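Local coordinates for glucosamine kinase (Streptacidiphilus jiangxiensis, PDB 6HWJ), which catalyses the ATP- and magnesium-dependent phosphorylation of D-glucosamine to D-glucosamine 6-phosphate and, less readily, acts on glucose, at residues Gly168-Ala173 / Val179-Val184; Ser345-Gly350 / Asp425-Asp430. All coordinates share one frame; numbering follows the deposited sequence.

Contact 1. Residues Gly168-Ala173 / Val179-Val184; sequences GLLTLA and VLLASV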
ATOM      1  N   GLY A 168      11.174 -13.476  -3.228  1.00 24.71           N
ATOM      2  CA  GLY A 168      12.273 -13.083  -2.377  1.00 23.36           C
ATOM      3  C   GLY A 168      12.200 -11.621  -2.008  1.00 23.23           C
ATOM      4  O   GLY A 168      11.478 -10.827  -2.626  1.00 22.77           O
ATOM      5  N   LEU A 169      12.988 -11.286  -0.995  1.00 23.93           N
ATOM      6  CA  LEU A 169      13.155  -9.931  -0.519  1.00 22.46           C
ATOM      7  C   LEU A 169      14.631  -9.660  -0.283  1.00 24.21           C
ATOM      8  O   LEU A 169      15.339 -10.502   0.281  1.00 25.58           O
ATOM      9  CB  LEU A 169      12.391  -9.729   0.793  1.00 24.12           C
ATOM     10  CG  LEU A 169      10.884  -9.937   0.712  1.00 27.45           C
ATOM     11  CD1 LEU A 169      10.295 -10.031   2.105  1.00 28.30           C
ATOM     12  CD2 LEU A 169      10.267  -8.805  -0.088  1.00 27.24           C
ATOM     13  N   LEU A 170      15.086  -8.485  -0.704  1.00 24.11           N
ATOM     14  CA  LEU A 170      16.432  -8.008  -0.406  1.00 24.06           C
ATOM     15  C   LEU A 170      16.316  -6.800   0.508  1.00 24.23           C
ATOM     16  O   LEU A 170      15.683  -5.800   0.140  1.00 23.99           O
ATOM     17  CB  LEU A 170      17.190  -7.633  -1.673  1.00 23.85           C
ATOM     18  CG  LEU A 170      18.550  -6.967  -1.449  1.00 24.61           C
ATOM     19  CD1 LEU A 170      19.478  -7.921  -0.684  1.00 25.14           C
ATOM     20  CD2 LEU A 170      19.190  -6.525  -2.753  1.00 28.26           C
ATOM     21  N   THR A 171      16.915  -6.899   1.697  1.00 27.31           N
ATOM     22  CA  THR A 171      16.880  -5.811   2.662  1.00 27.01           C
ATOM     23  C   THR A 171      18.281  -5.502   3.167  1.00 29.81           C
ATOM     24  O   THR A 171      19.199  -6.328   3.090  1.00 28.50           O
ATOM     25  CB  THR A 171      15.967  -6.143   3.860  1.00 28.19           C
ATOM     26  OG1 THR A 171      16.460  -7.321   4.512  1.00 26.01           O
ATOM     27  CG2 THR A 171      14.537  -6.367   3.390  1.00 30.21           C
ATOM     28  N   LEU A 172      18.426  -4.288   3.679  1.00 27.20           N
ATOM     29  CA  LEU A 172      19.644  -3.815   4.295  1.00 29.80           C
ATOM     30  C   LEU A 172      19.445  -3.893   5.802  1.00 33.51           C
ATOM     31  O   LEU A 172      18.473  -3.346   6.323  1.00 37.62           O
ATOM     32  CB  LEU A 172      19.941  -2.385   3.849  1.00 34.96           C
ATOM     33  CG  LEU A 172      21.282  -1.747   4.234  1.00 36.59           C
ATOM     34  CD1 LEU A 172      22.430  -2.297   3.424  1.00 34.41           C
ATOM     35  CD2 LEU A 172      21.164  -0.237   4.047  1.00 38.76           C
ATOM     36  N   ALA A 173      20.339  -4.594   6.482  1.00 35.01           N
ATOM     37  CA  ALA A 173      20.184  -4.867   7.911  1.00 40.89           C
ATOM     38  C   ALA A 173      20.612  -3.626   8.687  1.00 40.70           C
ATOM     39  O   ALA A 173      21.798  -3.405   8.917  1.00 42.03           O
ATOM     40  CB  ALA A 173      21.007  -6.084   8.326  1.00 44.21           C
ATOM     41  N   VAL A 179      15.714  -2.357   5.847  1.00 33.32           N
ATOM     42  CA  VAL A 179      15.361  -1.398   4.810  1.00 32.58           C
ATOM     43  C   VAL A 179      15.175  -2.153   3.500  1.00 28.46           C
ATOM     44  O   VAL A 179      16.075  -2.869   3.061  1.00 27.13           O
ATOM     45  CB  VAL A 179      16.460  -0.323   4.669  1.00 36.66           C
ATOM     46  CG1 VAL A 179      16.214   0.554   3.445  1.00 35.43           C
ATOM     47  CG2 VAL A 179      16.539   0.516   5.939  1.00 40.12           C
ATOM     48  N   LEU A 180      14.024  -1.968   2.867  1.00 26.40           N
ATOM     49  CA  LEU A 180      13.721  -2.656   1.623  1.00 26.49           C
ATOM     50  C   LEU A 180      14.545  -2.087   0.482  1.00 27.26           C
ATOM     51  O   LEU A 180      14.542  -0.875   0.242  1.00 28.56           O
ATOM     52  CB  LEU A 180      12.240  -2.524   1.295  1.00 26.95           C
ATOM     53  CG  LEU A 180      11.778  -2.987  -0.092  1.00 32.58           C
ATOM     54  CD1 LEU A 180      11.951  -4.489  -0.272  1.00 29.18           C
ATOM     55  CD2 LEU A 180      10.326  -2.616  -0.327  1.00 34.88           C
ATOM     56  N   LEU A 181      15.229  -2.976  -0.238  1.00 24.40           N
ATOM     57  CA  LEU A 181      15.981  -2.605  -1.427  1.00 24.53           C
ATOM     58  C   LEU A 181      15.362  -3.169  -2.694  1.00 26.96           C
ATOM     59  O   LEU A 181      15.410  -2.495  -3.731  1.00 25.85           O
ATOM     60  CB  LEU A 181      17.420  -3.098  -1.318  1.00 25.06           C
ATOM     61  CG  LEU A 181      18.207  -2.687  -0.073  1.00 27.89           C
ATOM     62  CD1 LEU A 181      19.642  -3.241  -0.156  1.00 30.29           C
ATOM     63  CD2 LEU A 181      18.214  -1.189   0.105  1.00 29.34           C
ATOM     64  N   ALA A 182      14.771  -4.366  -2.613  1.00 25.18           N
ATOM     65  CA  ALA A 182      14.147  -5.010  -3.767  1.00 25.17           C
ATOM     66  C   ALA A 182      13.200  -6.101  -3.292  1.00 25.12           C
ATOM     67  O   ALA A 182      13.483  -6.803  -2.323  1.00 24.17           O
ATOM     68  CB  ALA A 182      15.175  -5.624  -4.720  1.00 24.39           C
ATOM     69  N   SER A 183      12.086  -6.250  -4.000  1.00 25.06           N
ATOM     70  CA  SER A 183      11.155  -7.343  -3.796  1.00 24.52           C
ATOM     71  C   SER A 183      10.971  -8.079  -5.116  1.00 24.99           C
ATOM     72  O   SER A 183      11.069  -7.487  -6.199  1.00 27.16           O
ATOM     73  CB  SER A 183       9.805  -6.839  -3.283  1.00 29.95           C
ATOM     74  OG  SER A 183       9.250  -5.905  -4.188  1.00 29.56           O
ATOM     75  N   VAL A 184      10.723  -9.385  -5.011  1.00 22.21           N
ATOM     76  CA  VAL A 184      10.427 -10.244  -6.150  1.00 24.75           C
ATOM     77  C   VAL A 184       9.162 -11.016  -5.808  1.00 22.62           C
ATOM     78  O   VAL A 184       9.122 -11.739  -4.810  1.00 24.25           O
ATOM     79  CB  VAL A 184      11.580 -11.197  -6.461  1.00 24.71           C
ATOM     80  CG1 VAL A 184      11.353 -11.921  -7.771  1.00 25.00           C
ATOM     81  CG2 VAL A 184      12.904 -10.432  -6.503  1.00 26.01           C
TER
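Leu170 and Leu181 meet where a classic beta bulge interrupts the antiparallel hairpin of strands 166-172 and 179-186. The carbonyl oxygen of Leu170 faces two residues at once and takes both amides: Leu181 N at 2.9 Å and, from further off, Ala182 N at 3.2 Å. The extra residue swings the Leu181 side chain over the opposite strand, where Leu181 CB lies 4.0 Å from Leu170 CG. With Leu181 CG anti to its carbonyl carbon (chi1 -54°), CD1 reaches on to Leu172 CB at 4.1 Å. Leu170 has its CG turned anti to the backbone N (chi1 173°), which lays the branch against Leu181, while its CB touches the Ala182 methyl. Leu172 CB also rests on Val179 CB, and Phe98 of strand 98-102 and Leu83 of helix 79-88 add to this apolar face. On the other face Leu169 CD2 reaches across to Ser183 CB, 3.8 Å away, and the Thr171 methyl CG2 packs near Leu180 CA; helix 148-157 covers that side. Leu170 N returns a bond to Ala182 O (2.8 Å), and ordinary antiparallel pairing flanks the bulge, Gly168 with Val184 and Leu172 with Val179. Ser183 lies beside Lys133, which is inferred to bind ATP. The chemistry is consistent with a strand pair beside that site, its backbone held by seven hydrogen bonds, whose bulge directs one more leucine into the hydrophobic layer.

Contact 2. Residues Ser345-Gly350 / Asp425-Asp430; sequences SLDHVG and DLSLTD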
ATOM      1  N   SER A 345     -14.314   2.032   0.942  1.00 25.69           N
ATOM      2  CA  SER A 345     -14.065   1.816  -0.479  1.00 27.23           C
ATOM      3  C   SER A 345     -15.244   1.108  -1.158  1.00 26.18           C
ATOM      4  O   SER A 345     -15.641   1.477  -2.268  1.00 25.67           O
ATOM      5  CB  SER A 345     -12.781   1.004  -0.652  1.00 32.69           C
ATOM      6  OG  SER A 345     -12.362   0.983  -1.997  1.00 39.03           O
ATOM      7  N   LEU A 346     -15.824   0.109  -0.498  1.00 26.73           N
ATOM      8  CA  LEU A 346     -16.974  -0.595  -1.062  1.00 28.94           C
ATOM      9  C   LEU A 346     -18.168   0.336  -1.209  1.00 29.55           C
ATOM     10  O   LEU A 346     -18.868   0.313  -2.230  1.00 28.63           O
ATOM     11  CB  LEU A 346     -17.346  -1.789  -0.190  1.00 30.91           C
ATOM     12  CG  LEU A 346     -16.316  -2.934  -0.211  1.00 32.02           C
ATOM     13  CD1 LEU A 346     -16.629  -3.972   0.830  1.00 31.85           C
ATOM     14  CD2 LEU A 346     -16.243  -3.567  -1.587  1.00 30.28           C
ATOM     15  N   ASP A 347     -18.431   1.153  -0.188  1.00 29.98           N
ATOM     16  CA  ASP A 347     -19.454   2.189  -0.311  1.00 29.76           C
ATOM     17  C   ASP A 347     -19.184   3.065  -1.534  1.00 25.20           C
ATOM     18  O   ASP A 347     -20.083   3.326  -2.346  1.00 24.84           O
ATOM     19  CB  ASP A 347     -19.473   3.015   0.977  1.00 28.65           C
ATOM     20  CG  ASP A 347     -20.601   4.006   1.027  1.00 30.38           C
ATOM     21  OD1 ASP A 347     -20.771   4.780   0.074  1.00 35.98           O
ATOM     22  OD2 ASP A 347     -21.315   4.024   2.034  1.00 35.37           O
ATOM     23  N   HIS A 348     -17.945   3.515  -1.684  1.00 22.78           N
ATOM     24  CA  HIS A 348     -17.594   4.429  -2.776  1.00 27.06           C
ATOM     25  C   HIS A 348     -17.765   3.777  -4.156  1.00 27.96           C
ATOM     26  O   HIS A 348     -18.137   4.463  -5.124  1.00 23.03           O
ATOM     27  CB  HIS A 348     -16.177   4.926  -2.587  1.00 26.87           C
ATOM     28  CG  HIS A 348     -15.967   5.627  -1.281  1.00 25.79           C
ATOM     29  ND1 HIS A 348     -14.720   5.887  -0.759  1.00 28.53           N
ATOM     30  CD2 HIS A 348     -16.856   6.091  -0.375  1.00 27.14           C
ATOM     31  CE1 HIS A 348     -14.851   6.500   0.407  1.00 24.59           C
ATOM     32  NE2 HIS A 348     -16.138   6.652   0.655  1.00 28.23           N
ATOM     33  N   VAL A 349     -17.467   2.482  -4.259  1.00 27.19           N
ATOM     34  CA  VAL A 349     -17.719   1.747  -5.492  1.00 27.41           C
ATOM     35  C   VAL A 349     -19.174   1.882  -5.894  1.00 24.62           C
ATOM     36  O   VAL A 349     -19.489   2.146  -7.053  1.00 26.30           O
ATOM     37  CB  VAL A 349     -17.322   0.266  -5.331  1.00 27.11           C
ATOM     38  CG1 VAL A 349     -17.854  -0.568  -6.500  1.00 29.86           C
ATOM     39  CG2 VAL A 349     -15.813   0.136  -5.261  1.00 29.66           C
ATOM     40  N   GLY A 350     -20.074   1.703  -4.937  1.00 26.59           N
ATOM     41  CA  GLY A 350     -21.481   1.858  -5.212  1.00 27.00           C
ATOM     42  C   GLY A 350     -21.828   3.263  -5.647  1.00 27.13           C
ATOM     43  O   GLY A 350     -22.627   3.454  -6.567  1.00 27.01           O
ATOM     44  N   ASP A 425     -20.291  12.979   0.363  1.00 28.24           N
ATOM     45  CA  ASP A 425     -21.591  13.557   0.654  1.00 30.28           C
ATOM     46  C   ASP A 425     -22.663  12.470   0.724  1.00 32.79           C
ATOM     47  O   ASP A 425     -23.444  12.411   1.686  1.00 33.76           O
ATOM     48  CB  ASP A 425     -21.945  14.605  -0.398  1.00 33.13           C
ATOM     49  CG  ASP A 425     -23.297  15.255  -0.140  1.00 32.74           C
ATOM     50  OD1 ASP A 425     -23.459  15.885   0.918  1.00 33.78           O
ATOM     51  OD2 ASP A 425     -24.197  15.127  -1.010  1.00 34.37           O
ATOM     52  N   LEU A 426     -22.715  11.600  -0.281  1.00 31.02           N
ATOM     53  CA  LEU A 426     -23.739  10.560  -0.293  1.00 30.61           C
ATOM     54  C   LEU A 426     -23.413   9.471   0.723  1.00 28.87           C
ATOM     55  O   LEU A 426     -24.314   8.942   1.371  1.00 30.77           O
ATOM     56  CB  LEU A 426     -23.882   9.982  -1.697  1.00 30.97           C
ATOM     57  CG  LEU A 426     -24.356  11.008  -2.741  1.00 35.54           C
ATOM     58  CD1 LEU A 426     -24.379  10.410  -4.144  1.00 35.60           C
ATOM     59  CD2 LEU A 426     -25.731  11.585  -2.383  1.00 35.15           C
ATOM     60  N   SER A 427     -22.130   9.139   0.895  1.00 26.21           N
ATOM     61  CA  SER A 427     -21.745   8.153   1.900  0.59 28.87           C
ATOM     62  C   SER A 427     -22.174   8.597   3.293  1.00 29.46           C
ATOM     63  O   SER A 427     -22.828   7.847   4.028  1.00 28.53           O
ATOM     64  CB  SER A 427     -20.231   7.931   1.868  0.59 29.66           C
ATOM     65  OG  SER A 427     -19.794   7.574   0.589  0.59 29.98           O
ATOM     66  N   LEU A 428     -21.818   9.837   3.674  1.00 29.37           N
ATOM     67  CA  LEU A 428     -22.153  10.335   5.003  1.00 30.99           C
ATOM     68  C   LEU A 428     -23.650  10.530   5.166  1.00 33.74           C
ATOM     69  O   LEU A 428     -24.172  10.384   6.276  1.00 35.43           O
ATOM     70  CB  LEU A 428     -21.437  11.651   5.299  1.00 31.09           C
ATOM     71  CG  LEU A 428     -19.942  11.540   5.582  1.00 31.81           C
ATOM     72  CD1 LEU A 428     -19.297  12.917   5.571  1.00 34.50           C
ATOM     73  CD2 LEU A 428     -19.690  10.848   6.914  1.00 31.63           C
ATOM     74  N   THR A 429     -24.348  10.881   4.085  1.00 34.48           N
ATOM     75  CA  THR A 429     -25.800  10.981   4.136  1.00 37.34           C
ATOM     76  C   THR A 429     -26.419   9.674   4.613  1.00 37.46           C
ATOM     77  O   THR A 429     -27.342   9.689   5.429  1.00 37.11           O
ATOM     78  CB  THR A 429     -26.360  11.379   2.766  1.00 37.43           C
ATOM     79  OG1 THR A 429     -25.934  12.712   2.440  1.00 35.40           O
ATOM     80  CG2 THR A 429     -27.892  11.334   2.786  1.00 39.86           C
ATOM     81  N   ASP A 430     -25.910   8.537   4.138  1.00 37.82           N
ATOM     82  CA  ASP A 430     -26.420   7.242   4.575  1.00 40.71           C
ATOM     83  C   ASP A 430     -25.807   6.775   5.894  1.00 43.74           C
ATOM     84  O   ASP A 430     -26.446   5.998   6.607  1.00 45.15           O
ATOM     85  CB  ASP A 430     -26.175   6.180   3.484  1.00 38.84           C
ATOM     86  CG  ASP A 430     -27.128   6.315   2.306  1.00 43.56           C
ATOM     87  OD1 ASP A 430     -28.082   7.132   2.378  1.00 45.03           O
ATOM     88  OD2 ASP A 430     -26.947   5.589   1.299  1.00 45.59           O
TER
HETATM   89  O   HOH W   1     -22.932   5.121   3.448  1.00 38.24           O
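This is a small, buried, polar contact between helices 335-356 and 422-431 in the helical part of the kinase, beside the D-glucosamine site, and it is carried by Asp347, His348 and Ser427. The nearest CA atoms, those of Asp347 and Ser427, are 6.8 Å apart, and the side chains bridge the gap. Asp347 stretches toward the other helix with CG anti to its backbone N (chi1 -173°), which brings its carboxylate up to the serine. In the conformer described, one of two modelled for Ser427, OG of Ser427 lies 3.0 Å from Asp347 OD1, a spacing that would suit a hydrogen bond; the same hydroxyl is hydrogen-bonded to Val423 O one turn earlier in its own helix. In this conformer the hydroxyl also meets the His348 ring at its edge, near the ring plane, with Ser427 OG 3.4 Å from His348 CD2; the neighbouring NE2 is instead bonded to Glu406 OE1 of helix 398-416. A water donates to Ser427 O at 2.8 Å, but its link to Asp347 OD2 is doubtful. The carboxylate also forms salt bridges, from OD1 to Arg351 and from OD2 to Arg402. Arg351 pairs in addition with Asp430, so one guanidinium serves both helices. The side chain of His348 lies about 3 Å (nearest atoms) from that of Glu409, which binds D-glucosamine. The chemistry implies a charge-rich joint in which the two arginines probably favour an ionised Asp347, while Arg351, shared with Asp430, ties that carboxylate to the C-terminal helix close to Glu409 of the glucosamine site.

In the fold
Contact 1 and contact 2 lie on opposite sides of the chain's centre, with their own centres 38 Å apart and nearest atoms about 23 Å apart, and they share no strand or helix. They follow in series along the chain: the hairpin of 168-173 and 179-184 closes within an antiparallel sheet of six strands before the helices of 345-350 and 425-430 are reached. The segments of contact 2 are separated by 74 residues, most of them helical, against five in contact 1. Contact 1 lies beside the inferred ATP site in the beta-rich part and contact 2 beside the glucosamine site in the helical part, consistent with the two substrates meeting between them.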